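Local coordinates for protein copper-containing nitrite reductase (Thermus scotoductus, PDB 6HBE) that probably reduces nitrite to nitric oxide with electrons from cytochrome c, working as a copper-dependent homotrimer, at residues T25-S30 against S45-S50; Y157-E162 against V292-V297; T419-Y424 against V440-S445; T324-L329 against V362-V367; K141-R146 against F222-Y227. All blocks are in the same frame, centred on the assembly; numbering follows the deposited sequence.

Contact 1. Residues T25-S30 against S45-S50; sequences TLEARS and SFNDMS
Three backbone hydrogen bonds and one to the side chain of N47 join 25-30 to the first residues of 45-50 in an antiparallel hairpin. R29 and S45 form the hydrogen-bonded pair, S45 N meeting R29 O at 2.9 Å, A28 and F46 the non-hydrogen-bonded one. At the start of a type I' turn, F46 to M49, N47 N reaches E27 O at 2.8 Å, on a lone pair, and N47 OD1 accepts E27 N at 2.9 Å from above the amide plane. Apolar contact falls to the F46 ring: CD1 meets L26 CB at 4.0 Å and CE1 meets A28 CB. D48 CB lies over one face of the R29 guanidinium, and D48 OD1, hydrogen-bonded to S31, stands 4.0 Å from R29 NE, well out of that plane, so only the opposite charges attract. A28 touches the copper ligands H75 and Q130, and S45 O accepts Q130 NE2. The hairpin of strands 21-36 and 39-46 lies beside strand 62-69, which bonds L26 and A28 and packs on F46.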
# COMPACT_ATOMS: atom_id res chain seq x y z
N THR C 25 3.18 24.23 -25.86
CA THR C 25 4.58 23.85 -25.90
C THR C 25 5.04 23.27 -24.56
O THR C 25 4.88 23.91 -23.52
CB THR C 25 5.48 25.03 -26.31
OG1 THR C 25 5.05 25.53 -27.59
CG2 THR C 25 6.94 24.55 -26.46
N LEU C 26 5.52 22.02 -24.58
CA LEU C 26 6.13 21.40 -23.40
C LEU C 26 7.63 21.21 -23.58
O LEU C 26 8.07 20.67 -24.61
CB LEU C 26 5.46 20.04 -23.11
CG LEU C 26 3.96 20.09 -22.79
CD1 LEU C 26 3.36 18.70 -22.70
CD2 LEU C 26 3.70 20.86 -21.49
N GLU C 27 8.41 21.59 -22.56
CA GLU C 27 9.84 21.53 -22.58
C GLU C 27 10.41 20.61 -21.48
O GLU C 27 10.41 20.97 -20.30
CB GLU C 27 10.43 22.95 -22.45
CG GLU C 27 9.96 23.89 -23.56
CD GLU C 27 10.73 25.21 -23.60
OE1 GLU C 27 11.19 25.67 -22.53
OE2 GLU C 27 10.89 25.77 -24.71
N ALA C 28 10.91 19.44 -21.89
CA ALA C 28 11.49 18.49 -20.94
C ALA C 28 12.84 18.96 -20.42
O ALA C 28 13.73 19.35 -21.22
CB ALA C 28 11.61 17.09 -21.57
N ARG C 29 13.01 18.92 -19.10
CA ARG C 29 14.26 19.35 -18.43
C ARG C 29 14.53 18.68 -17.08
O ARG C 29 13.68 18.00 -16.55
CB ARG C 29 14.28 20.85 -18.25
CG ARG C 29 12.98 21.44 -17.79
CD ARG C 29 12.89 22.89 -18.22
NE ARG C 29 14.00 23.63 -17.67
CZ ARG C 29 14.18 24.94 -17.81
NH1 ARG C 29 13.30 25.70 -18.48
NH2 ARG C 29 15.25 25.50 -17.24
N SER C 30 15.77 18.84 -16.60
CA SER C 30 16.17 18.52 -15.25
C SER C 30 15.88 19.72 -14.37
O SER C 30 16.19 20.86 -14.77
CB SER C 30 17.68 18.26 -15.18
OG SER C 30 17.95 16.94 -15.61
N SER C 45 11.26 17.67 -15.01
CA SER C 45 10.02 18.44 -15.20
C SER C 45 9.66 18.67 -16.67
O SER C 45 10.46 18.36 -17.59
CB SER C 45 10.12 19.80 -14.51
OG SER C 45 10.99 20.66 -15.22
N PHE C 46 8.45 19.17 -16.87
CA PHE C 46 8.09 19.95 -18.05
C PHE C 46 8.04 21.42 -17.62
O PHE C 46 7.32 21.79 -16.68
CB PHE C 46 6.77 19.53 -18.64
CG PHE C 46 6.78 18.14 -19.22
CD1 PHE C 46 7.43 17.88 -20.41
CD2 PHE C 46 6.20 17.08 -18.54
CE1 PHE C 46 7.46 16.61 -20.94
CE2 PHE C 46 6.21 15.80 -19.06
CZ PHE C 46 6.85 15.57 -20.27
N ASN C 47 8.85 22.25 -18.29
CA ASN C 47 8.85 23.71 -18.09
C ASN C 47 9.20 24.19 -16.69
O ASN C 47 8.72 25.24 -16.25
CB ASN C 47 7.52 24.31 -18.52
CG ASN C 47 7.13 23.94 -19.94
OD1 ASN C 47 7.04 22.75 -20.32
ND2 ASN C 47 6.87 24.95 -20.73
N ASP C 48 10.04 23.43 -16.00
CA ASP C 48 10.60 23.78 -14.71
C ASP C 48 9.58 23.88 -13.54
O ASP C 48 9.81 24.62 -12.57
CB ASP C 48 11.40 25.08 -14.88
CG ASP C 48 12.61 25.18 -13.96
OD1 ASP C 48 13.36 24.18 -13.76
OD2 ASP C 48 12.84 26.31 -13.47
N MET C 49 8.46 23.15 -13.65
CA MET C 49 7.42 23.06 -12.59
C MET C 49 6.96 21.60 -12.47
O MET C 49 6.92 20.90 -13.47
CB MET C 49 6.21 23.93 -12.93
CG MET C 49 5.86 24.06 -14.40
SD MET C 49 4.53 25.23 -14.78
CE MET C 49 4.93 26.55 -13.63
N SER C 50 6.62 21.16 -11.25
CA SER C 50 5.99 19.83 -11.03
C SER C 50 4.85 19.99 -10.00
O SER C 50 5.13 20.28 -8.84
CB SER C 50 7.01 18.82 -10.52
OG SER C 50 6.40 17.53 -10.36

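Contact 2. Residues Y157-E162 against V292-V297; sequences YIIQSE and VRAEGV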
# COMPACT_ATOMS: atom_id res chain seq x y z
N TYR C 157 -8.42 23.66 -9.80
CA TYR C 157 -7.74 22.54 -10.48
C TYR C 157 -6.64 22.01 -9.56
O TYR C 157 -5.72 22.77 -9.17
CB TYR C 157 -7.18 23.00 -11.82
CG TYR C 157 -8.19 23.55 -12.83
CD1 TYR C 157 -8.49 24.92 -12.87
CD2 TYR C 157 -8.75 22.76 -13.81
CE1 TYR C 157 -9.35 25.46 -13.81
CE2 TYR C 157 -9.60 23.29 -14.76
CZ TYR C 157 -9.91 24.66 -14.75
OH TYR C 157 -10.76 25.22 -15.68
N ILE C 158 -6.75 20.72 -9.19
CA ILE C 158 -5.87 20.13 -8.16
C ILE C 158 -5.23 18.80 -8.63
O ILE C 158 -5.96 17.88 -9.00
CB ILE C 158 -6.70 19.80 -6.88
CG1 ILE C 158 -7.41 21.05 -6.31
CG2 ILE C 158 -5.80 19.18 -5.80
CD1 ILE C 158 -6.48 21.99 -5.57
N ILE C 159 -3.91 18.69 -8.54
CA ILE C 159 -3.21 17.40 -8.68
C ILE C 159 -2.69 16.97 -7.33
O ILE C 159 -2.13 17.81 -6.61
CB ILE C 159 -2.03 17.48 -9.69
CG1 ILE C 159 -2.59 17.40 -11.12
CG2 ILE C 159 -1.00 16.38 -9.46
CD1 ILE C 159 -1.59 17.72 -12.23
N GLN C 160 -2.91 15.70 -7.00
CA GLN C 160 -2.22 15.03 -5.92
C GLN C 160 -1.05 14.21 -6.45
O GLN C 160 -1.24 13.44 -7.38
CB GLN C 160 -3.19 14.11 -5.13
CG GLN C 160 -2.52 13.48 -3.90
CD GLN C 160 -3.48 12.61 -3.08
OE1 GLN C 160 -4.62 13.01 -2.76
NE2 GLN C 160 -3.02 11.40 -2.77
N SER C 161 0.11 14.30 -5.81
CA SER C 161 1.30 13.57 -6.28
C SER C 161 2.25 13.28 -5.12
O SER C 161 2.19 13.94 -4.07
CB SER C 161 2.04 14.34 -7.39
OG SER C 161 2.66 15.53 -6.90
N GLU C 162 3.12 12.29 -5.33
CA GLU C 162 4.06 11.77 -4.33
C GLU C 162 5.49 12.13 -4.68
O GLU C 162 5.81 12.31 -5.85
CB GLU C 162 3.95 10.22 -4.26
CG GLU C 162 2.56 9.68 -3.91
CD GLU C 162 2.17 8.38 -4.61
OE1 GLU C 162 3.06 7.55 -5.03
OE2 GLU C 162 0.91 8.21 -4.78
N VAL C 292 -7.49 28.60 -9.45
CA VAL C 292 -6.36 27.86 -8.88
C VAL C 292 -5.94 26.85 -9.95
O VAL C 292 -6.72 25.96 -10.29
CB VAL C 292 -6.75 27.17 -7.56
CG1 VAL C 292 -5.61 26.27 -7.03
CG2 VAL C 292 -7.09 28.23 -6.51
N ARG C 293 -4.75 27.05 -10.51
CA ARG C 293 -4.20 26.18 -11.56
C ARG C 293 -3.43 24.98 -10.95
O ARG C 293 -2.73 25.09 -9.91
CB ARG C 293 -3.26 26.99 -12.47
CG ARG C 293 -3.89 28.23 -13.12
CD ARG C 293 -2.87 29.11 -13.85
NE ARG C 293 -2.31 28.39 -14.98
CZ ARG C 293 -2.92 28.13 -16.13
NH1 ARG C 293 -4.13 28.60 -16.41
NH2 ARG C 293 -2.28 27.41 -17.05
N ALA C 294 -3.45 23.87 -11.68
CA ALA C 294 -2.82 22.63 -11.19
C ALA C 294 -1.37 22.58 -11.62
O ALA C 294 -0.97 21.69 -12.40
CB ALA C 294 -3.58 21.44 -11.69
N GLU C 295 -0.56 23.49 -11.05
CA GLU C 295 0.81 23.76 -11.49
C GLU C 295 1.66 23.98 -10.26
O GLU C 295 1.23 24.65 -9.30
CB GLU C 295 0.88 25.01 -12.38
CG GLU C 295 0.18 24.86 -13.73
CD GLU C 295 0.09 26.12 -14.58
OE1 GLU C 295 0.23 27.25 -14.04
OE2 GLU C 295 -0.24 26.01 -15.80
N GLY C 296 2.84 23.39 -10.27
CA GLY C 296 3.84 23.59 -9.20
C GLY C 296 4.41 25.00 -9.16
O GLY C 296 4.25 25.77 -10.10
N VAL C 297 5.12 25.32 -8.08
CA VAL C 297 5.88 26.56 -7.96
C VAL C 297 7.12 26.41 -8.87
O VAL C 297 7.78 25.36 -8.83
CB VAL C 297 6.39 26.79 -6.52
CG1 VAL C 297 7.19 28.09 -6.42
CG2 VAL C 297 5.23 26.79 -5.51
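Strand 154-163 meets an irregular segment here, and one backbone bond joins them: Y157 N donates to V292 O at 2.9 Å, in the carbonyl plane. The chain then folds through an inverse gamma turn centred on A294, whose CA comes within 5.0 Å of Y157 CA. That turn directs the A294 methyl at the strand, where CB lies 3.6 Å from Y157 O and 3.9 Å from Y157 CB. I159 CG1 meets the same methyl at 4.2 Å, and A294 also touches M133 of strand 131-137. The Y157 ring, with CG beside the backbone N (chi1 -59°), presents its edge to V292 O, CD1 standing 3.3 Å from that oxygen. The ring also stacks on Y203. R293 grips E295 side-on, NE to OE1 at 2.9 Å and NH2 to OE2, and E295 OE2 accepts M54 N. The contact is thus mostly apolar, with a single backbone bond: the strand meets the A294 methyl and the V292 side chain, and the charges are paired within the loop.

Contact 3. Residues T419-Y424 against V440-S445; sequences TKPGEY and VYEPLS
The carbonyl oxygen of V440 is held by one hydrogen bond and one weaker CH contact: G422 N donates to it at 3.2 Å, on a lone pair, and P421 CA approaches at 3.3 Å. This is the open end of a beta hairpin, strands 422-427 and 435-443, in the cupredoxin-like domain of the plastocyanin/azurin family. The return bond of the antiparallel hydrogen-bonded pair is shorter and straighter, V440 N reaching G422 O at 2.8 Å, nearly along the C=O axis. G422 has no side chain, and a CB there would clash with the hydroxyl of Y424, which is hydrogen-bonded to E401 N. V440 holds CG1 anti to its backbone N (chi1 -172°), which sets that methyl 3.5 Å from K420 O; the same side chain packs on I365, V367 and F418. Beyond the pair, the loop residue P421 meets E442 of strand 435-443 through side chains. E442 runs out extended, CG anti to its backbone N, and crosses the P421 ring obliquely. There the sheet passes into a neighbouring subunit, where E442 and P443 pair with an antiparallel strand. The P421 ring meets that glutamate at its tip, P421 CG lying 3.8 Å from E442 OE1.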
# COMPACT_ATOMS: atom_id res chain seq x y z
N THR C 419 40.66 -4.14 -1.17
CA THR C 419 41.80 -4.50 -0.28
C THR C 419 42.56 -3.32 0.36
O THR C 419 43.37 -3.52 1.28
CB THR C 419 42.86 -5.34 -1.05
OG1 THR C 419 43.40 -4.56 -2.12
CG2 THR C 419 42.22 -6.64 -1.61
N LYS C 420 42.32 -2.10 -0.13
CA LYS C 420 43.04 -0.92 0.32
C LYS C 420 42.05 0.21 0.59
O LYS C 420 40.98 0.23 -0.02
CB LYS C 420 44.01 -0.48 -0.78
CG LYS C 420 45.06 -1.52 -1.19
CD LYS C 420 46.13 -0.89 -2.07
CE LYS C 420 46.85 -1.92 -2.94
NZ LYS C 420 47.62 -2.88 -2.12
N PRO C 421 42.41 1.15 1.50
CA PRO C 421 41.53 2.28 1.78
C PRO C 421 41.43 3.25 0.61
O PRO C 421 42.32 3.30 -0.25
CB PRO C 421 42.16 2.95 3.01
CG PRO C 421 43.58 2.51 3.04
CD PRO C 421 43.66 1.21 2.29
N GLY C 422 40.33 4.01 0.59
CA GLY C 422 40.01 4.92 -0.51
C GLY C 422 38.53 5.29 -0.56
O GLY C 422 37.72 4.69 0.16
N GLU C 423 38.19 6.30 -1.37
CA GLU C 423 36.79 6.57 -1.71
C GLU C 423 36.57 6.85 -3.19
O GLU C 423 37.51 7.26 -3.92
CB GLU C 423 36.20 7.68 -0.84
CG GLU C 423 37.06 8.89 -0.59
CD GLU C 423 36.38 9.88 0.36
OE1 GLU C 423 35.16 10.10 0.23
OE2 GLU C 423 37.07 10.44 1.24
N TYR C 424 35.33 6.59 -3.61
CA TYR C 424 34.94 6.57 -5.03
C TYR C 424 33.51 7.06 -5.19
O TYR C 424 32.63 6.61 -4.45
CB TYR C 424 35.04 5.14 -5.57
CG TYR C 424 36.35 4.45 -5.23
CD1 TYR C 424 37.48 4.65 -6.04
CD2 TYR C 424 36.47 3.66 -4.10
CE1 TYR C 424 38.70 4.05 -5.72
CE2 TYR C 424 37.68 3.05 -3.77
CZ TYR C 424 38.80 3.25 -4.59
OH TYR C 424 40.01 2.67 -4.28
N VAL C 440 36.15 2.91 1.67
CA VAL C 440 36.77 1.72 2.25
C VAL C 440 37.73 2.18 3.35
O VAL C 440 38.63 2.97 3.08
CB VAL C 440 37.53 0.89 1.19
CG1 VAL C 440 38.00 -0.43 1.78
CG2 VAL C 440 36.65 0.63 -0.03
N TYR C 441 37.53 1.69 4.56
CA TYR C 441 38.29 2.15 5.71
C TYR C 441 39.23 1.08 6.24
O TYR C 441 39.04 -0.11 5.99
CB TYR C 441 37.38 2.72 6.83
CG TYR C 441 36.48 1.73 7.55
CD1 TYR C 441 35.18 1.48 7.09
CD2 TYR C 441 36.89 1.09 8.72
CE1 TYR C 441 34.34 0.60 7.77
CE2 TYR C 441 36.06 0.20 9.39
CZ TYR C 441 34.77 -0.04 8.91
OH TYR C 441 33.95 -0.92 9.58
N GLU C 442 40.27 1.53 6.94
CA GLU C 442 41.33 0.66 7.51
C GLU C 442 41.89 1.34 8.77
O GLU C 442 42.01 2.56 8.79
CB GLU C 442 42.46 0.45 6.50
CG GLU C 442 43.67 -0.36 7.00
CD GLU C 442 44.80 -0.44 5.99
OE1 GLU C 442 45.49 0.59 5.75
OE2 GLU C 442 45.00 -1.55 5.43
N PRO C 443 42.23 0.56 9.81
CA PRO C 443 42.84 1.20 10.99
C PRO C 443 44.17 1.92 10.63
O PRO C 443 44.94 1.40 9.82
CB PRO C 443 43.09 0.03 11.95
CG PRO C 443 42.18 -1.06 11.48
CD PRO C 443 42.13 -0.90 9.98
N LEU C 444 44.36 3.13 11.17
CA LEU C 444 45.58 3.93 10.93
C LEU C 444 46.86 3.23 11.45
O LEU C 444 47.95 3.43 10.88
CB LEU C 444 45.45 5.32 11.58
CG LEU C 444 44.54 6.31 10.84
CD1 LEU C 444 44.14 7.46 11.75
CD2 LEU C 444 45.20 6.83 9.57
N SER C 445 46.70 2.44 12.51
CA SER C 445 47.74 1.54 13.03
C SER C 445 48.40 0.65 11.96
O SER C 445 49.57 0.29 12.09
CB SER C 445 47.17 0.63 14.14
OG SER C 445 46.43 -0.45 13.60

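Contact 4. Residues T324-L329 against V362-V367; sequences TVRVPL and VLEIPV
R326 leaves strand 324-326 on the same face as T324, V362 and E364. Its CB lies 3.9 Å from E364 OE1; CG, anti to the backbone N (chi1 -173°), meets that oxygen and E364 O; and CD stays beside OE1 while the chain bends at chi3 (-67°). The guanidinium turns its edge to the carboxylate, their planes 20° apart. NE and NH2 reach E364 OE1 at 2.7 Å, NE nearly along the C-O axis and NH2 on the syn lone pair. NH1 is engaged by D330 and the E345 carbonyl, both of a neighbouring subunit, and E364 OE2 pairs with R439. Three backbone bonds make a parallel ladder: V325 N to V362 O, E364 N to V325 O at 2.9 Å, and V327 N to E364 O. L363, on the other face from E364, meets V327 CG2 through CD1, and L329 CD1 rests on P366 CG at 3.7 Å. A leucine in place of R326 would lose both bonds to E364 and would probably leave its carboxylate less fixed and the interface weaker. Alternating charges thus cross the strands of this cupredoxin-like sheet, from R439 through E364 to R326 and D330 of the neighbouring subunit, which probably favours an ionised E364.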
# COMPACT_ATOMS: atom_id res chain seq x y z
N THR C 324 23.64 6.73 4.70
CA THR C 324 24.91 6.01 4.78
C THR C 324 24.79 4.74 5.62
O THR C 324 24.30 4.79 6.74
CB THR C 324 25.99 6.92 5.44
OG1 THR C 324 26.14 8.11 4.65
CG2 THR C 324 27.35 6.21 5.53
N VAL C 325 25.25 3.61 5.08
CA VAL C 325 25.38 2.36 5.80
C VAL C 325 26.89 2.12 6.07
O VAL C 325 27.65 1.94 5.12
CB VAL C 325 24.81 1.19 4.98
CG1 VAL C 325 25.15 -0.16 5.63
CG2 VAL C 325 23.28 1.30 4.86
N ARG C 326 27.30 2.10 7.35
CA ARG C 326 28.65 1.66 7.74
C ARG C 326 28.59 0.25 8.33
O ARG C 326 27.94 0.02 9.35
CB ARG C 326 29.28 2.62 8.75
CG ARG C 326 30.75 2.32 9.09
CD ARG C 326 31.32 3.37 10.03
NE ARG C 326 31.42 4.67 9.37
CZ ARG C 326 31.76 5.81 9.96
NH1 ARG C 326 32.07 5.85 11.25
NH2 ARG C 326 31.80 6.93 9.24
N VAL C 327 29.28 -0.67 7.66
CA VAL C 327 29.33 -2.08 8.02
C VAL C 327 30.58 -2.37 8.89
O VAL C 327 31.67 -1.89 8.58
CB VAL C 327 29.37 -2.91 6.72
CG1 VAL C 327 29.55 -4.39 6.99
CG2 VAL C 327 28.09 -2.66 5.90
N PRO C 328 30.43 -3.15 9.99
CA PRO C 328 31.63 -3.66 10.70
C PRO C 328 32.19 -4.89 9.98
O PRO C 328 31.53 -5.44 9.09
CB PRO C 328 31.08 -4.03 12.08
CG PRO C 328 29.66 -4.42 11.81
CD PRO C 328 29.18 -3.55 10.67
N LEU C 329 33.39 -5.32 10.35
CA LEU C 329 34.03 -6.48 9.71
C LEU C 329 33.19 -7.74 9.98
O LEU C 329 32.76 -7.96 11.11
CB LEU C 329 35.47 -6.64 10.24
CG LEU C 329 36.49 -7.48 9.46
CD1 LEU C 329 36.70 -6.98 8.04
CD2 LEU C 329 37.82 -7.49 10.21
N VAL C 362 25.22 5.53 -0.09
CA VAL C 362 26.59 5.65 0.45
C VAL C 362 26.89 4.42 1.31
O VAL C 362 26.17 4.14 2.27
CB VAL C 362 26.75 6.91 1.32
CG1 VAL C 362 28.21 7.06 1.80
CG2 VAL C 362 26.29 8.14 0.60
N LEU C 363 27.98 3.72 0.97
CA LEU C 363 28.38 2.50 1.67
C LEU C 363 29.83 2.67 2.18
O LEU C 363 30.71 3.08 1.40
CB LEU C 363 28.28 1.32 0.71
CG LEU C 363 28.62 -0.08 1.21
CD1 LEU C 363 27.67 -0.59 2.29
CD2 LEU C 363 28.65 -1.05 0.05
N GLU C 364 30.04 2.38 3.46
CA GLU C 364 31.36 2.43 4.13
C GLU C 364 31.70 1.03 4.66
O GLU C 364 31.04 0.52 5.57
CB GLU C 364 31.37 3.48 5.23
CG GLU C 364 31.05 4.88 4.71
CD GLU C 364 31.10 5.98 5.74
OE1 GLU C 364 30.88 5.72 6.95
OE2 GLU C 364 31.31 7.15 5.34
N ILE C 365 32.72 0.40 4.05
CA ILE C 365 33.13 -0.98 4.35
C ILE C 365 34.60 -1.04 4.80
O ILE C 365 35.41 -0.20 4.38
CB ILE C 365 32.96 -1.92 3.13
CG1 ILE C 365 33.52 -1.29 1.85
CG2 ILE C 365 31.49 -2.27 2.90
CD1 ILE C 365 33.66 -2.25 0.71
N PRO C 366 34.95 -2.02 5.67
CA PRO C 366 36.37 -2.24 6.03
C PRO C 366 37.14 -2.98 4.94
O PRO C 366 36.55 -3.77 4.19
CB PRO C 366 36.29 -3.10 7.29
CG PRO C 366 35.00 -3.87 7.12
CD PRO C 366 34.05 -2.94 6.40
N VAL C 367 38.45 -2.72 4.84
CA VAL C 367 39.31 -3.44 3.89
C VAL C 367 39.15 -4.96 4.01
O VAL C 367 38.97 -5.50 5.12
CB VAL C 367 40.82 -3.07 4.03
CG1 VAL C 367 41.08 -1.64 3.56
CG2 VAL C 367 41.33 -3.27 5.47

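Contact 5. Residues K141-R146 against F222-Y227; sequences KYRMER and FEYMYY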
# COMPACT_ATOMS: atom_id res chain seq x y z
N LYS C 141 -23.36 20.50 -20.70
CA LYS C 141 -23.04 21.15 -19.41
C LYS C 141 -23.27 20.21 -18.22
O LYS C 141 -24.16 19.37 -18.25
CB LYS C 141 -23.84 22.45 -19.27
CG LYS C 141 -23.43 23.47 -20.32
CD LYS C 141 -24.15 24.80 -20.17
CE LYS C 141 -23.77 25.77 -21.29
NZ LYS C 141 -22.31 26.03 -21.33
N TYR C 142 -22.43 20.32 -17.18
CA TYR C 142 -22.59 19.53 -15.94
C TYR C 142 -23.90 19.92 -15.25
O TYR C 142 -24.44 21.02 -15.48
CB TYR C 142 -21.37 19.74 -14.99
CG TYR C 142 -20.03 19.20 -15.54
CD1 TYR C 142 -19.75 17.83 -15.55
CD2 TYR C 142 -19.06 20.07 -16.02
CE1 TYR C 142 -18.53 17.35 -16.05
CE2 TYR C 142 -17.85 19.61 -16.52
CZ TYR C 142 -17.58 18.25 -16.54
OH TYR C 142 -16.37 17.82 -17.05
N ARG C 143 -24.42 19.03 -14.42
CA ARG C 143 -25.77 19.18 -13.87
C ARG C 143 -26.03 20.45 -13.05
O ARG C 143 -27.08 21.10 -13.24
CB ARG C 143 -26.15 17.91 -13.10
CG ARG C 143 -27.50 17.96 -12.42
CD ARG C 143 -27.95 16.57 -12.02
NE ARG C 143 -28.88 16.63 -10.90
CZ ARG C 143 -29.36 15.58 -10.27
NH1 ARG C 143 -29.05 14.35 -10.66
NH2 ARG C 143 -30.17 15.76 -9.23
N MET C 144 -25.11 20.84 -12.16
CA MET C 144 -25.29 22.04 -11.33
C MET C 144 -25.23 23.33 -12.17
O MET C 144 -25.92 24.30 -11.86
CB MET C 144 -24.30 22.12 -10.16
CG MET C 144 -24.65 23.19 -9.11
SD MET C 144 -23.55 23.19 -7.65
CE MET C 144 -24.18 21.76 -6.77
N GLU C 145 -24.40 23.37 -13.21
CA GLU C 145 -24.42 24.51 -14.14
C GLU C 145 -25.77 24.61 -14.86
O GLU C 145 -26.36 25.68 -14.93
CB GLU C 145 -23.29 24.43 -15.18
CG GLU C 145 -23.36 25.53 -16.26
CD GLU C 145 -22.04 25.83 -16.97
OE1 GLU C 145 -20.98 25.22 -16.67
OE2 GLU C 145 -22.06 26.72 -17.84
N ARG C 146 -26.26 23.49 -15.36
CA ARG C 146 -27.56 23.47 -16.04
C ARG C 146 -28.65 23.97 -15.09
O ARG C 146 -29.36 24.93 -15.43
CB ARG C 146 -27.90 22.07 -16.58
CG ARG C 146 -29.26 22.00 -17.29
CD ARG C 146 -29.58 20.65 -17.93
NE ARG C 146 -29.74 19.56 -16.96
CZ ARG C 146 -28.88 18.56 -16.71
NH1 ARG C 146 -27.71 18.45 -17.35
NH2 ARG C 146 -29.19 17.66 -15.79
N PHE C 222 -20.25 16.32 -1.16
CA PHE C 222 -20.20 16.68 -2.58
C PHE C 222 -21.54 16.35 -3.24
O PHE C 222 -22.04 15.23 -3.15
CB PHE C 222 -19.06 15.98 -3.36
CG PHE C 222 -17.67 16.23 -2.81
CD1 PHE C 222 -17.25 17.51 -2.52
CD2 PHE C 222 -16.78 15.19 -2.64
CE1 PHE C 222 -15.96 17.76 -2.04
CE2 PHE C 222 -15.50 15.42 -2.16
CZ PHE C 222 -15.08 16.71 -1.88
N GLU C 223 -22.12 17.34 -3.91
CA GLU C 223 -23.47 17.17 -4.46
C GLU C 223 -23.48 16.26 -5.68
O GLU C 223 -24.28 15.31 -5.75
CB GLU C 223 -24.09 18.53 -4.76
CG GLU C 223 -24.01 19.46 -3.53
CD GLU C 223 -24.93 20.65 -3.61
OE1 GLU C 223 -26.11 20.46 -3.97
OE2 GLU C 223 -24.46 21.77 -3.30
N TYR C 224 -22.62 16.57 -6.65
CA TYR C 224 -22.51 15.78 -7.89
C TYR C 224 -21.04 15.55 -8.21
O TYR C 224 -20.26 16.47 -8.13
CB TYR C 224 -23.14 16.52 -9.08
CG TYR C 224 -24.56 17.04 -8.87
CD1 TYR C 224 -25.58 16.20 -8.42
CD2 TYR C 224 -24.89 18.37 -9.19
CE1 TYR C 224 -26.89 16.67 -8.23
CE2 TYR C 224 -26.20 18.86 -9.00
CZ TYR C 224 -27.19 18.01 -8.52
OH TYR C 224 -28.48 18.49 -8.35
N MET C 225 -20.68 14.33 -8.63
CA MET C 225 -19.33 14.01 -9.08
C MET C 225 -19.39 13.22 -10.38
O MET C 225 -20.31 12.47 -10.59
CB MET C 225 -18.56 13.18 -8.04
CG MET C 225 -18.80 13.58 -6.61
SD MET C 225 -17.61 12.90 -5.43
CE MET C 225 -17.79 11.15 -5.72
N TYR C 226 -18.37 13.37 -11.22
CA TYR C 226 -18.30 12.73 -12.52
C TYR C 226 -16.98 11.98 -12.65
O TYR C 226 -15.92 12.61 -12.71
CB TYR C 226 -18.47 13.79 -13.62
CG TYR C 226 -19.67 14.68 -13.39
CD1 TYR C 226 -19.57 15.85 -12.63
CD2 TYR C 226 -20.92 14.35 -13.92
CE1 TYR C 226 -20.69 16.66 -12.40
CE2 TYR C 226 -22.03 15.15 -13.70
CZ TYR C 226 -21.92 16.30 -12.95
OH TYR C 226 -23.02 17.10 -12.73
N TYR C 227 -17.04 10.66 -12.68
CA TYR C 227 -15.83 9.84 -12.82
C TYR C 227 -15.17 10.06 -14.20
O TYR C 227 -15.86 10.07 -15.23
CB TYR C 227 -16.11 8.37 -12.56
CG TYR C 227 -14.89 7.42 -12.55
CD1 TYR C 227 -13.81 7.61 -11.67
CD2 TYR C 227 -14.84 6.31 -13.39
CE1 TYR C 227 -12.72 6.73 -11.66
CE2 TYR C 227 -13.76 5.42 -13.39
CZ TYR C 227 -12.70 5.62 -12.52
OH TYR C 227 -11.64 4.72 -12.58
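The hydroxyl of Y226 is the polar centre where helix 143-148 meets strand 222-227. It accepts R143 N, in the first turn of the helix, at 2.9 Å and is hydrogen-bonded to E252 OE1. The E252 carboxylate in turn accepts M144 N through OE1. Two amides at the helix N terminus are satisfied by side chains of the sheet, with Y142 at the N-cap position. Y142 OH bonds to G229 O and Y224 OH to E147 OE1, and R143 NH2 adds a weak bond to Y224 OH. E147 pairs with R143 NE, and E223 with R254. The edge of Y142 meets the face of Y226, CD1 standing over its centre with the planes at 51°. R143, extended from CG to NE, crosses the Y224 ring, CD 4.0 Å from the centroid, over the face. M144 CE lies 3.4 Å from E223 CD, beside the classic bulge of E223 and Y224 against E252. A phenylalanine instead of Y226 would remove the acceptor for R143 N and the partner of E252 OE1, and would probably leave that amide at the helix start poorly satisfied. One tyrosine hydroxyl and the E252 carboxylate thus hold the helix start, and the helix dipole would probably favour that negative charge.

In the fold
From the N terminus, contact 1 closes a short loop, the first hairpin, within the first cupredoxin-like domain, whose copper is held by H75, C115, H125 and Q130. Contact 5 then opens at helix 143-148, just before strand 154-163 opens contact 2. The two cross: contact 5 closes at strand 222-227, in the same sheet of the second domain, and contact 2 closes only after that domain, where the chain returns past contact 1, M49 CE lying 3.7 Å from G296 O. Contacts 4 and 3 follow in series in the third domain and share a sheet, Y441 bonding to V327 and I365, and both reach a neighbouring subunit. Contacts 3 and 5 lie about 67 Å apart between centres, on opposite sides of the chain's centre.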